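Local atomic coordinates of DNA methyltransferase (Nicotiana tabacum, PDB entry 4ONQ), a protein that probably transfers methyl groups to carbon 5 of cytosines in DNA, and is represented here by its catalytic domain, with sinefungin bound. Residues P31-G36 and L60-P65; D288-N293 and Y341-D346. The protein carries 5 engineered substitutions. One frame throughout, in Å; residues are numbered along the deposited sequence.

Overall arrangement
Along the chain the two contacts come in series, 31-36 with 60-65 closing before 288-293 with 341-346 opens, and their centres lie about 19 Å apart. Helix 337-352 links them: Ile344 and Arg343 on it meet the 288-293 loop, while its Leu345 packs on Leu60 and Tyr61 of contact 1. Both border one mixed sheet, in the order 66-69, 79-84, 39-45, 309-312, 231-236, 254-260, 282-286, with 79-84 antiparallel. That is the class I methyltransferase arrangement, in rearranged chain order. Contact 1 belongs to the half formed early in the chain; contact 2 follows edge strand 282-286 and includes Asp288 and Val289 of the sinefungin pocket.

Contact 1 (P31-G36 and L60-P65); sequences PSQAVG and LYDIEP. Engineered in segment 31-36: Ser32 (natural residue Glu).
Apolar packing centres on Ala34, whose single methyl meets two side chains of the 60-65 loop. Its CB approaches Ile63 CD1 at 3.6 Å and Tyr61 CB at 3.8 Å, so Ala34 touches the tip of the isoleucine and the root of the tyrosine. Ile63 reaches this position with CG1 anti to its carbonyl carbon and an extended second torsion. The Tyr61 ring runs past the Gln33 side chain in the opposite direction, with ring and amide planes almost perpendicular (85°).

Backbone turns set up both partners. Residues 60-63 form a type I' beta turn, closed by Ile63 N to Leu60 O at 3.3 Å; its two central residues, Tyr61 and Asp62, both have positive phi, and their side chains leave toward the 31-36 segment. Opposite them, Ala34 N donates to Pro31 O at 2.9 Å, curling the chain so that Pro31, Gln33 and Ala34 all meet the turn. In the fold, this turn follows helix 50-59 and leads to edge strand 66-69 of the methyltransferase sheet, whereas 31-36 leads to strand 39-45. Ile63 also packs on Phe40 and Ile83 of neighbouring strands, and the Tyr61 ring has a cation-pi partner in Lys349 of helix 337-352.

Polar approaches involve the exposed side chains of Gln33 and Asp62. Gln33, bent at chi2 (-77°), brings NE2 to 3.2 Å from Asp62 OD2, but the angle is too poor for a hydrogen bond, and the amide and carboxylate planes stand 80° apart. The same NE2 lies 3.6 Å from Tyr61 O. That carbonyl oxygen also receives the proline ring in a van der Waals approach, Pro31 CG resting 3.5 Å from Tyr61 O.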
loop_
_atom_site.group_PDB
_atom_site.type_symbol
_atom_site.label_atom_id
_atom_site.label_comp_id
_atom_site.label_asym_id
_atom_site.label_seq_id
_atom_site.Cartn_x
_atom_site.Cartn_y
_atom_site.Cartn_z
ATOM N N PRO A 31 -5.777 19.874 -14.225
ATOM C CA PRO A 31 -6.569 21.082 -13.976
ATOM C C PRO A 31 -5.702 22.155 -13.324
ATOM O O PRO A 31 -4.863 21.819 -12.494
ATOM C CB PRO A 31 -7.640 20.597 -13.002
ATOM C CG PRO A 31 -7.765 19.101 -13.260
ATOM C CD PRO A 31 -6.568 18.643 -14.049
ATOM N N SER A 32 -5.880 23.414 -13.713
ATOM C CA SER A 32 -5.010 24.503 -13.263
ATOM C C SER A 32 -4.925 24.624 -11.746
ATOM O O SER A 32 -3.868 24.922 -11.197
ATOM C CB SER A 32 -5.480 25.834 -13.861
ATOM O OG SER A 32 -4.765 26.935 -13.326
ATOM N N GLN A 33 -6.049 24.412 -11.076
ATOM C CA GLN A 33 -6.113 24.533 -9.622
ATOM C C GLN A 33 -5.455 23.337 -8.940
ATOM O O GLN A 33 -5.015 23.418 -7.791
ATOM C CB GLN A 33 -7.569 24.673 -9.155
ATOM C CG GLN A 33 -8.432 23.417 -9.322
ATOM C CD GLN A 33 -8.892 23.171 -10.754
ATOM O OE1 GLN A 33 -8.261 23.618 -11.711
ATOM N NE2 GLN A 33 -10.001 22.453 -10.900
ATOM N N ALA A 34 -5.382 22.229 -9.668
ATOM C CA ALA A 34 -4.831 20.991 -9.140
ATOM C C ALA A 34 -3.307 21.021 -9.067
ATOM O O ALA A 34 -2.695 20.174 -8.418
ATOM C CB ALA A 34 -5.302 19.808 -9.976
ATOM N N VAL A 35 -2.695 22.000 -9.728
ATOM C CA VAL A 35 -1.237 22.088 -9.775
ATOM C C VAL A 35 -0.687 22.833 -8.560
ATOM O O VAL A 35 -1.336 22.904 -7.516
ATOM C CB VAL A 35 -0.744 22.769 -11.074
ATOM C CG1 VAL A 35 -1.022 24.268 -11.033
ATOM C CG2 VAL A 35 0.738 22.536 -11.261
ATOM N N GLY A 36 0.516 23.382 -8.701
ATOM C CA GLY A 36 1.160 24.121 -7.633
ATOM C C GLY A 36 1.572 23.229 -6.481
ATOM O O GLY A 36 1.096 22.101 -6.359
ATOM N N LEU A 60 -11.236 16.712 -4.704
ATOM C CA LEU A 60 -9.805 16.849 -4.951
ATOM C C LEU A 60 -9.513 17.453 -6.319
ATOM O O LEU A 60 -8.864 16.828 -7.158
ATOM C CB LEU A 60 -9.088 15.501 -4.807
ATOM C CG LEU A 60 -9.003 14.907 -3.402
ATOM C CD1 LEU A 60 -8.264 13.576 -3.426
ATOM C CD2 LEU A 60 -8.319 15.877 -2.458
ATOM N N TYR A 61 -10.013 18.663 -6.535
ATOM C CA TYR A 61 -9.616 19.480 -7.676
ATOM C C TYR A 61 -9.897 18.825 -9.032
ATOM O O TYR A 61 -9.161 19.036 -9.997
ATOM C CB TYR A 61 -8.144 19.874 -7.524
ATOM C CG TYR A 61 -7.817 20.266 -6.096
ATOM C CD1 TYR A 61 -8.276 21.464 -5.564
ATOM C CD2 TYR A 61 -7.079 19.426 -5.273
ATOM C CE1 TYR A 61 -7.996 21.823 -4.258
ATOM C CE2 TYR A 61 -6.796 19.775 -3.964
ATOM C CZ TYR A 61 -7.256 20.973 -3.464
ATOM O OH TYR A 61 -6.974 21.325 -2.164
ATOM N N ASP A 62 -10.965 18.027 -9.077
ATOM C CA ASP A 62 -11.483 17.414 -10.305
ATOM C C ASP A 62 -10.607 16.326 -10.923
ATOM O O ASP A 62 -10.963 15.753 -11.954
ATOM C CB ASP A 62 -11.809 18.478 -11.348
ATOM C CG ASP A 62 -12.820 19.478 -10.851
ATOM O OD1 ASP A 62 -13.794 19.055 -10.195
ATOM O OD2 ASP A 62 -12.636 20.687 -11.111
ATOM N N ILE A 63 -9.477 16.038 -10.286
ATOM C CA ILE A 63 -8.534 15.032 -10.774
ATOM C C ILE A 63 -9.169 13.642 -10.933
ATOM O O ILE A 63 -9.924 13.182 -10.075
ATOM C CB ILE A 63 -7.290 14.947 -9.856
ATOM C CG1 ILE A 63 -6.619 16.321 -9.754
ATOM C CG2 ILE A 63 -6.307 13.896 -10.358
ATOM C CD1 ILE A 63 -5.287 16.302 -9.032
ATOM N N GLU A 64 -8.857 12.963 -12.007
ATOM C CA GLU A 64 -9.387 11.644 -12.164
ATOM C C GLU A 64 -8.414 10.659 -11.594
ATOM O O GLU A 64 -7.221 10.785 -11.763
ATOM C CB GLU A 64 -9.586 11.313 -13.623
ATOM C CG GLU A 64 -10.691 12.008 -14.312
ATOM C CD GLU A 64 -10.416 12.092 -15.790
ATOM O OE1 GLU A 64 -9.286 11.758 -16.187
ATOM O OE2 GLU A 64 -11.313 12.483 -16.557
ATOM N N PRO A 65 -8.939 9.648 -10.947
ATOM C CA PRO A 65 -8.074 8.684 -10.270
ATOM C C PRO A 65 -7.299 7.854 -11.266
ATOM O O PRO A 65 -7.721 7.710 -12.415
ATOM C CB PRO A 65 -9.064 7.797 -9.512
ATOM C CG PRO A 65 -10.324 7.908 -10.280
ATOM C CD PRO A 65 -10.363 9.327 -10.769
#

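Contact 2 (D288-N293 and Y341-D346); sequences DVQQLN and YVRILD. With SFG (sinefungin), chain C.
The guanidinium of Arg343 is met at its edge by two carbonyl oxygens, both close to its plane and both gripped by NH2. The bond from Arg343 NH2 to Leu292 O is the shorter at 2.8 Å, though bent (142° at the hydrogen); that from NH2 to Val289 O is longer, 3.3 Å, but straighter (166°) and lies in the carbonyl plane. Gln290 OE1 approaches obliquely, 3.7 Å from Arg343 NH1. A bend at chi3 (86°) brings NH2 to the two carbonyl oxygens. Replacing Arg343 by an alanine would remove both bonds and would probably loosen the hold of helix 337-352 on the 288-293 loop.

This loop follows edge strand 282-286 of the Rossmann-like sheet and runs into helix 294-304, for which Asn293 is the N-cap. Asp288 starts it with an Asx turn, its OD1 accepting from Gln290 N at 3.0 Å. The same part borders the cofactor site, Val289 N lying 3.6 Å from N1 of the sinefungin adenine.

Beside the polar grip, Ile344 CD1 wedges between two loop residues, 3.5 Å from Val289 CG2 and 3.6 Å from Leu292 CB. Leu292 and Ile344 cross at about a right angle, and both also pack on Leu236 of strand 231-236.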
loop_
_atom_site.group_PDB
_atom_site.type_symbol
_atom_site.label_atom_id
_atom_site.label_comp_id
_atom_site.label_asym_id
_atom_site.label_seq_id
_atom_site.Cartn_x
_atom_site.Cartn_y
_atom_site.Cartn_z
ATOM N N ASP A 288 -4.312 12.552 16.320
ATOM C CA ASP A 288 -5.579 12.750 15.629
ATOM C C ASP A 288 -5.472 13.749 14.487
ATOM O O ASP A 288 -4.868 14.810 14.620
ATOM C CB ASP A 288 -6.672 13.185 16.609
ATOM C CG ASP A 288 -8.073 12.936 16.074
ATOM O OD1 ASP A 288 -8.223 12.763 14.846
ATOM O OD2 ASP A 288 -9.025 12.911 16.883
ATOM N N VAL A 289 -6.087 13.396 13.365
ATOM C CA VAL A 289 -6.128 14.259 12.193
ATOM C C VAL A 289 -6.964 15.508 12.484
ATOM O O VAL A 289 -6.857 16.518 11.787
ATOM C CB VAL A 289 -6.698 13.487 10.980
ATOM C CG1 VAL A 289 -8.204 13.354 11.085
ATOM C CG2 VAL A 289 -6.291 14.137 9.680
ATOM N N GLN A 290 -7.715 15.454 13.569
ATOM C CA GLN A 290 -8.598 16.535 13.939
ATOM C C GLN A 290 -7.906 17.549 14.798
ATOM O O GLN A 290 -8.440 18.594 15.087
ATOM C CB GLN A 290 -9.787 15.997 14.691
ATOM C CG GLN A 290 -10.990 16.888 14.635
ATOM C CD GLN A 290 -11.753 16.777 13.329
ATOM O OE1 GLN A 290 -12.229 17.779 12.788
ATOM N NE2 GLN A 290 -11.888 15.555 12.823
ATOM N N GLN A 291 -6.696 17.242 15.197
ATOM C CA GLN A 291 -5.904 18.177 15.985
ATOM C C GLN A 291 -4.953 18.997 15.112
ATOM O O GLN A 291 -4.178 19.812 15.613
ATOM C CB GLN A 291 -5.152 17.464 17.117
ATOM C CG GLN A 291 -3.838 16.812 16.721
ATOM C CD GLN A 291 -3.172 16.096 17.889
ATOM O OE1 GLN A 291 -2.761 14.941 17.776
ATOM N NE2 GLN A 291 -3.067 16.784 19.018
ATOM N N LEU A 292 -5.027 18.786 13.801
ATOM C CA LEU A 292 -4.289 19.616 12.854
ATOM C C LEU A 292 -5.154 20.745 12.316
ATOM O O LEU A 292 -5.750 20.618 11.246
ATOM C CB LEU A 292 -3.775 18.789 11.675
ATOM C CG LEU A 292 -2.565 17.878 11.864
ATOM C CD1 LEU A 292 -2.206 17.258 10.535
ATOM C CD2 LEU A 292 -1.385 18.640 12.431
ATOM N N ASN A 293 -5.219 21.849 13.053
ATOM C CA ASN A 293 -5.937 23.033 12.589
ATOM C C ASN A 293 -5.057 23.935 11.729
ATOM O O ASN A 293 -3.882 23.641 11.509
ATOM C CB ASN A 293 -6.519 23.818 13.768
ATOM C CG ASN A 293 -5.666 23.716 15.016
ATOM O OD1 ASN A 293 -4.620 24.355 15.122
ATOM N ND2 ASN A 293 -6.115 22.911 15.973
ATOM N N TYR A 341 -8.846 14.646 5.369
ATOM C CA TYR A 341 -7.742 14.713 4.419
ATOM C C TYR A 341 -7.870 15.944 3.528
ATOM O O TYR A 341 -6.913 16.698 3.351
ATOM C CB TYR A 341 -7.683 13.450 3.559
ATOM C CG TYR A 341 -6.565 13.458 2.544
ATOM C CD1 TYR A 341 -5.325 12.916 2.846
ATOM C CD2 TYR A 341 -6.749 14.006 1.282
ATOM C CE1 TYR A 341 -4.302 12.921 1.924
ATOM C CE2 TYR A 341 -5.731 14.021 0.354
ATOM C CZ TYR A 341 -4.510 13.475 0.679
ATOM O OH TYR A 341 -3.489 13.487 -0.246
ATOM N N VAL A 342 -9.062 16.139 2.975
ATOM C CA VAL A 342 -9.315 17.251 2.065
ATOM C C VAL A 342 -9.140 18.607 2.753
ATOM O O VAL A 342 -8.473 19.501 2.224
ATOM C CB VAL A 342 -10.727 17.149 1.460
ATOM C CG1 VAL A 342 -11.029 18.353 0.574
ATOM C CG2 VAL A 342 -10.859 15.857 0.677
ATOM N N ARG A 343 -9.740 18.741 3.932
ATOM C CA ARG A 343 -9.641 19.956 4.734
ATOM C C ARG A 343 -8.181 20.315 4.958
ATOM O O ARG A 343 -7.764 21.460 4.756
ATOM C CB ARG A 343 -10.322 19.747 6.089
ATOM C CG ARG A 343 -10.468 21.007 6.926
ATOM C CD ARG A 343 -10.743 20.682 8.392
ATOM N NE ARG A 343 -9.507 20.469 9.144
ATOM C CZ ARG A 343 -9.210 19.356 9.807
ATOM N NH1 ARG A 343 -10.065 18.341 9.823
ATOM N NH2 ARG A 343 -8.061 19.261 10.460
ATOM N N ILE A 344 -7.401 19.321 5.365
ATOM C CA ILE A 344 -5.997 19.552 5.682
ATOM C C ILE A 344 -5.158 19.895 4.450
ATOM O O ILE A 344 -4.348 20.829 4.485
ATOM C CB ILE A 344 -5.404 18.363 6.455
ATOM C CG1 ILE A 344 -6.041 18.303 7.842
ATOM C CG2 ILE A 344 -3.895 18.473 6.558
ATOM C CD1 ILE A 344 -5.365 17.362 8.780
ATOM N N LEU A 345 -5.360 19.155 3.364
ATOM C CA LEU A 345 -4.652 19.444 2.120
ATOM C C LEU A 345 -4.943 20.879 1.692
ATOM O O LEU A 345 -4.035 21.630 1.327
ATOM C CB LEU A 345 -5.047 18.459 1.017
ATOM C CG LEU A 345 -4.573 18.784 -0.404
ATOM C CD1 LEU A 345 -3.067 18.964 -0.459
ATOM C CD2 LEU A 345 -5.008 17.703 -1.375
ATOM N N ASP A 346 -6.212 21.263 1.770
ATOM C CA ASP A 346 -6.608 22.608 1.386
ATOM C C ASP A 346 -5.964 23.673 2.276
ATOM O O ASP A 346 -5.475 24.688 1.777
ATOM C CB ASP A 346 -8.130 22.753 1.379
ATOM C CG ASP A 346 -8.583 23.999 0.655
ATOM O OD1 ASP A 346 -9.035 24.950 1.327
ATOM O OD2 ASP A 346 -8.466 24.033 -0.589
HETATM N N SFG C . -1.075 4.199 5.029
HETATM C CA SFG C . -0.982 3.148 6.059
HETATM C C SFG C . 0.181 2.243 5.659
HETATM O O SFG C . 0.698 2.423 4.537
HETATM O OXT SFG C . 0.573 1.433 6.526
HETATM C CB SFG C . -2.336 2.420 6.131
HETATM C CG SFG C . -3.285 3.485 6.677
HETATM C CD SFG C . -4.789 3.203 6.873
HETATM N NE SFG C . -5.487 2.905 5.620
HETATM C "C5'" SFG C . -5.228 4.514 7.551
HETATM C "C4'" SFG C . -4.393 4.357 8.849
HETATM O "O4'" SFG C . -5.562 5.126 9.396
HETATM C "C3'" SFG C . -4.471 3.445 10.067
HETATM O "O3'" SFG C . -3.407 3.705 10.967
HETATM C "C2'" SFG C . -5.793 3.760 10.647
HETATM O "O2'" SFG C . -5.895 3.166 11.945
HETATM C "C1'" SFG C . -5.354 5.238 10.811
HETATM N N9 SFG C . -6.452 6.024 11.423
HETATM C C8 SFG C . -7.698 5.689 11.715
HETATM N N7 SFG C . -8.312 6.758 12.216
HETATM C C5 SFG C . -7.451 7.777 12.214
HETATM C C6 SFG C . -7.566 9.050 12.609
HETATM N N6 SFG C . -8.744 9.419 13.103
HETATM N N1 SFG C . -6.554 9.923 12.519
HETATM C C2 SFG C . -5.341 9.480 11.994
HETATM N N3 SFG C . -5.247 8.144 11.591
HETATM C C4 SFG C . -6.312 7.329 11.686
#